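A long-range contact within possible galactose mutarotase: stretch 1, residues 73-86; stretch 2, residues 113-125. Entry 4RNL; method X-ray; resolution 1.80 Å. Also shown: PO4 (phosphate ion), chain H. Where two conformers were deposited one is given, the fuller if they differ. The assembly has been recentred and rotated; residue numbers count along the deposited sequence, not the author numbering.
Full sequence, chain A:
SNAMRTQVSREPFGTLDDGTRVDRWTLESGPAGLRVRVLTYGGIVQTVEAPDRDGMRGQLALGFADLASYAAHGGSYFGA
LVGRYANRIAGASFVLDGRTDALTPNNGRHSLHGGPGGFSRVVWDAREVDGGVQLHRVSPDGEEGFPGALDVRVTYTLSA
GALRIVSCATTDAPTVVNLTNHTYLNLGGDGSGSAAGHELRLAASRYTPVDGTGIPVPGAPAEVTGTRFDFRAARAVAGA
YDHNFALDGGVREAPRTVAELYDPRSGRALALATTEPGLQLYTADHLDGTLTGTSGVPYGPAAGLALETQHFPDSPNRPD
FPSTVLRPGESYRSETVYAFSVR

Stretch 1 73-86: HGGSYFGALVGRYA
Stretch 2 113-125: HGGPGGFSRVVWD

How do the two backbones meet? Over Val-82 to Ala-86 they run in opposite directions, Val-82 CA lying 5.3 Å from Ser-120 CA and Ala-86 CA 4.4 Å from His-113 CA, yet one direct backbone hydrogen bond joins them: Phe-119 N to Gly-83 O, 2.8 Å and nearly linear (176°). Gly-114 CA also approaches Gly-83 O (3.5 Å). Gly-83 is extended (-177/175), followed by a cis peptide; a CB there would strike Phe-119 CD2.

What satisfies other backbone groups near the join? Water serves four of them: Water 3 donates to His-113 O (2.9 Å) and accepts from Ser-120 N (3.0 Å); water 4 accepts from Arg-84 N (3.0 Å) and donates to Gly-114 O (2.9 Å). Tyr-85 N finds no partner.

How is Arg-121 held? With chi1 m and chi3 t, its NH1 donates to Pro-116 O (3.0 Å), while NH2 reaches Gly-74 O weakly (3.2 Å). Water 1 accepts from Arg-121 NE (2.9 Å) and donates to Gly-74 O (2.8 Å). Tyr-77 OH instead donates to water 2 (2.7 Å).

Where do the rings pack? His-113 (m, chi2 -26°) turns its edge to the Tyr-77 face (m, chi2 85°), planes at 72°. Phe-119 (m, chi2 5°) covers Gly-83 CA; Leu-81 (t, t) sets CD1 over Trp-124, 3.7 Å from its CZ2.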

# COMPACT_ATOMS: atom_id res chain seq x y z
N HIS A 73 4.36 -10.44 13.20
CA HIS A 73 2.99 -10.06 12.87
C HIS A 73 2.87 -9.42 11.49
O HIS A 73 2.41 -8.28 11.36
CB HIS A 73 2.42 -9.14 13.96
CG HIS A 73 2.51 -9.73 15.33
ND1 HIS A 73 1.65 -10.70 15.79
CD2 HIS A 73 3.38 -9.49 16.35
CE1 HIS A 73 1.97 -11.03 17.02
NE2 HIS A 73 3.02 -10.32 17.39
N GLY A 74 3.26 -10.16 10.46
CA GLY A 74 3.21 -9.65 9.10
C GLY A 74 1.82 -9.72 8.50
O GLY A 74 1.58 -9.20 7.41
N GLY A 75 0.90 -10.36 9.22
CA GLY A 75 -0.45 -10.58 8.71
C GLY A 75 -1.26 -9.32 8.46
O GLY A 75 -2.23 -9.34 7.70
N SER A 76 -0.88 -8.22 9.10
CA SER A 76 -1.57 -6.94 8.92
C SER A 76 -1.03 -6.18 7.72
O SER A 76 -1.64 -5.21 7.27
CB SER A 76 -1.39 -6.05 10.16
OG SER A 76 -2.11 -6.56 11.27
N TYR A 77 0.14 -6.61 7.24
CA TYR A 77 0.86 -5.91 6.18
C TYR A 77 1.10 -4.43 6.49
O TYR A 77 1.09 -3.60 5.58
CB TYR A 77 0.12 -6.06 4.84
CG TYR A 77 0.07 -7.49 4.37
CD1 TYR A 77 -0.92 -8.36 4.81
CD2 TYR A 77 1.04 -7.98 3.51
CE1 TYR A 77 -0.95 -9.68 4.38
CE2 TYR A 77 1.02 -9.31 3.08
CZ TYR A 77 0.02 -10.15 3.53
OH TYR A 77 -0.01 -11.47 3.11
N PHE A 78 1.33 -4.09 7.76
CA PHE A 78 1.58 -2.69 8.12
C PHE A 78 2.71 -2.10 7.28
O PHE A 78 3.79 -2.68 7.19
CB PHE A 78 1.95 -2.58 9.61
CG PHE A 78 0.79 -2.73 10.54
CD1 PHE A 78 -0.50 -2.40 10.14
CD2 PHE A 78 0.99 -3.20 11.83
CE1 PHE A 78 -1.57 -2.53 11.03
CE2 PHE A 78 -0.07 -3.34 12.72
CZ PHE A 78 -1.36 -3.00 12.32
N GLY A 79 2.43 -0.96 6.64
CA GLY A 79 3.41 -0.19 5.88
C GLY A 79 4.03 -0.84 4.65
O GLY A 79 4.94 -0.26 4.03
N ALA A 80 3.53 -2.00 4.25
CA ALA A 80 4.33 -2.89 3.41
C ALA A 80 4.28 -2.63 1.91
O ALA A 80 3.23 -2.32 1.35
CB ALA A 80 3.95 -4.34 3.69
N LEU A 81 5.45 -2.79 1.28
CA LEU A 81 5.54 -2.94 -0.17
C LEU A 81 4.95 -4.32 -0.47
O LEU A 81 5.46 -5.34 0.01
CB LEU A 81 7.01 -2.89 -0.58
CG LEU A 81 7.49 -2.78 -2.04
CD1 LEU A 81 9.01 -2.69 -2.07
CD2 LEU A 81 7.05 -3.93 -2.87
N VAL A 82 3.88 -4.37 -1.26
CA VAL A 82 3.20 -5.64 -1.51
C VAL A 82 3.41 -6.09 -2.95
O VAL A 82 3.28 -5.29 -3.88
CB VAL A 82 1.70 -5.52 -1.22
CG1 VAL A 82 0.98 -6.79 -1.64
CG2 VAL A 82 1.48 -5.24 0.26
N GLY A 83 3.74 -7.37 -3.13
CA GLY A 83 3.94 -7.93 -4.46
C GLY A 83 4.22 -9.42 -4.30
O GLY A 83 4.37 -9.87 -3.16
N ARG A 84 4.33 -10.18 -5.40
CA ARG A 84 4.34 -9.67 -6.77
C ARG A 84 2.96 -9.22 -7.24
O ARG A 84 2.83 -8.44 -8.19
CB ARG A 84 4.87 -10.77 -7.72
CG ARG A 84 5.12 -10.31 -9.15
CD ARG A 84 5.57 -11.46 -10.05
NE ARG A 84 6.81 -12.10 -9.61
CZ ARG A 84 7.65 -12.73 -10.43
NH1 ARG A 84 7.39 -12.78 -11.73
NH2 ARG A 84 8.76 -13.30 -9.97
N TYR A 85 1.92 -9.74 -6.59
CA TYR A 85 0.54 -9.38 -6.97
C TYR A 85 -0.25 -8.97 -5.73
O TYR A 85 -0.52 -9.79 -4.85
CB TYR A 85 -0.17 -10.51 -7.75
CG TYR A 85 -1.49 -10.00 -8.32
CD1 TYR A 85 -2.64 -9.99 -7.55
CD2 TYR A 85 -1.55 -9.45 -9.60
CE1 TYR A 85 -3.82 -9.48 -8.04
CE2 TYR A 85 -2.73 -8.94 -10.11
CZ TYR A 85 -3.86 -8.95 -9.31
OH TYR A 85 -5.05 -8.44 -9.78
N ALA A 86 -0.63 -7.70 -5.68
CA ALA A 86 -1.34 -7.18 -4.51
C ALA A 86 -2.80 -7.59 -4.58
O ALA A 86 -3.41 -7.60 -5.65
CB ALA A 86 -1.23 -5.67 -4.44
N HIS A 113 -1.79 -11.18 -1.77
CA HIS A 113 -0.62 -10.32 -1.58
C HIS A 113 0.70 -11.00 -1.92
O HIS A 113 1.72 -10.78 -1.26
CB HIS A 113 -0.58 -9.77 -0.14
CG HIS A 113 -1.66 -8.78 0.18
ND1 HIS A 113 -2.26 -8.00 -0.78
CD2 HIS A 113 -2.23 -8.43 1.35
CE1 HIS A 113 -3.17 -7.22 -0.22
NE2 HIS A 113 -3.16 -7.46 1.09
N GLY A 114 0.69 -11.85 -2.94
CA GLY A 114 1.93 -12.43 -3.41
C GLY A 114 2.39 -13.69 -2.70
O GLY A 114 3.46 -14.21 -3.01
N GLY A 115 1.61 -14.19 -1.75
CA GLY A 115 1.94 -15.45 -1.10
C GLY A 115 2.66 -15.27 0.22
O GLY A 115 3.00 -14.15 0.59
N PRO A 116 2.91 -16.38 0.93
CA PRO A 116 3.55 -16.31 2.25
C PRO A 116 4.90 -15.62 2.20
O PRO A 116 5.23 -14.87 3.13
CB PRO A 116 3.73 -17.78 2.63
CG PRO A 116 2.60 -18.48 1.91
CD PRO A 116 2.50 -17.76 0.59
N GLY A 117 5.68 -15.86 1.14
CA GLY A 117 6.95 -15.18 0.96
C GLY A 117 6.88 -14.04 -0.05
O GLY A 117 7.82 -13.81 -0.81
N GLY A 118 5.77 -13.30 -0.04
CA GLY A 118 5.62 -12.13 -0.89
C GLY A 118 6.63 -11.03 -0.60
O GLY A 118 7.46 -11.14 0.33
N PHE A 119 6.55 -9.95 -1.38
CA PHE A 119 7.54 -8.86 -1.34
C PHE A 119 7.60 -8.19 0.04
O PHE A 119 8.61 -7.59 0.40
CB PHE A 119 7.22 -7.79 -2.40
CG PHE A 119 7.47 -8.21 -3.84
CD1 PHE A 119 7.86 -9.51 -4.17
CD2 PHE A 119 7.33 -7.28 -4.87
CE1 PHE A 119 8.10 -9.87 -5.51
CE2 PHE A 119 7.55 -7.63 -6.21
CZ PHE A 119 7.94 -8.93 -6.52
N SER A 120 6.52 -8.31 0.81
CA SER A 120 6.45 -7.65 2.11
C SER A 120 7.22 -8.41 3.19
O SER A 120 7.36 -7.92 4.31
CB SER A 120 5.00 -7.49 2.55
OG SER A 120 4.42 -8.75 2.75
N ARG A 121 7.72 -9.59 2.85
CA ARG A 121 8.42 -10.43 3.82
C ARG A 121 9.80 -10.86 3.35
O ARG A 121 10.31 -11.89 3.78
CB ARG A 121 7.58 -11.68 4.14
CG ARG A 121 6.30 -11.38 4.91
CD ARG A 121 5.07 -11.74 4.10
NE ARG A 121 3.83 -11.44 4.81
CZ ARG A 121 2.90 -12.34 5.10
NH1 ARG A 121 3.06 -13.61 4.73
NH2 ARG A 121 1.81 -11.96 5.74
N VAL A 122 10.38 -10.07 2.45
CA VAL A 122 11.75 -10.31 2.00
C VAL A 122 12.57 -9.03 2.15
O VAL A 122 12.00 -7.93 2.23
CB VAL A 122 11.81 -10.80 0.53
CG1 VAL A 122 11.07 -12.12 0.38
CG2 VAL A 122 11.21 -9.75 -0.39
N VAL A 123 13.89 -9.16 2.21
CA VAL A 123 14.76 -8.00 2.39
C VAL A 123 15.24 -7.47 1.03
O VAL A 123 15.66 -8.24 0.16
CB VAL A 123 15.96 -8.32 3.29
CG1 VAL A 123 16.89 -7.12 3.42
CG2 VAL A 123 15.48 -8.75 4.67
N TRP A 124 15.14 -6.15 0.87
CA TRP A 124 15.53 -5.46 -0.37
C TRP A 124 16.89 -4.77 -0.25
O TRP A 124 17.26 -4.30 0.84
CB TRP A 124 14.45 -4.41 -0.71
CG TRP A 124 13.12 -5.04 -1.06
CD1 TRP A 124 12.30 -5.74 -0.23
CD2 TRP A 124 12.48 -5.02 -2.34
NE1 TRP A 124 11.18 -6.17 -0.92
CE2 TRP A 124 11.27 -5.73 -2.22
CE3 TRP A 124 12.82 -4.45 -3.57
CZ2 TRP A 124 10.40 -5.90 -3.29
CZ3 TRP A 124 11.94 -4.62 -4.64
CH2 TRP A 124 10.75 -5.34 -4.49
N ASP A 125 17.63 -4.73 -1.35
CA ASP A 125 18.86 -3.93 -1.41
C ASP A 125 18.45 -2.47 -1.43
O ASP A 125 17.44 -2.13 -2.03
CB ASP A 125 19.66 -4.23 -2.69
CG ASP A 125 20.28 -5.61 -2.69
OD1 ASP A 125 20.44 -6.19 -1.60
OD2 ASP A 125 20.61 -6.10 -3.79
P PO4 H . -0.50 -11.88 12.96
O1 PO4 H . -1.67 -12.82 12.84
O2 PO4 H . -1.00 -10.45 12.98
O3 PO4 H . 0.23 -12.16 14.25
O4 PO4 H . 0.43 -12.07 11.77
O HOH W 1 3.52 -8.69 5.51
O HOH W 2 1.96 -11.85 1.26
O HOH W 3 3.73 -8.96 -0.23
O HOH W 4 5.27 -12.94 -4.82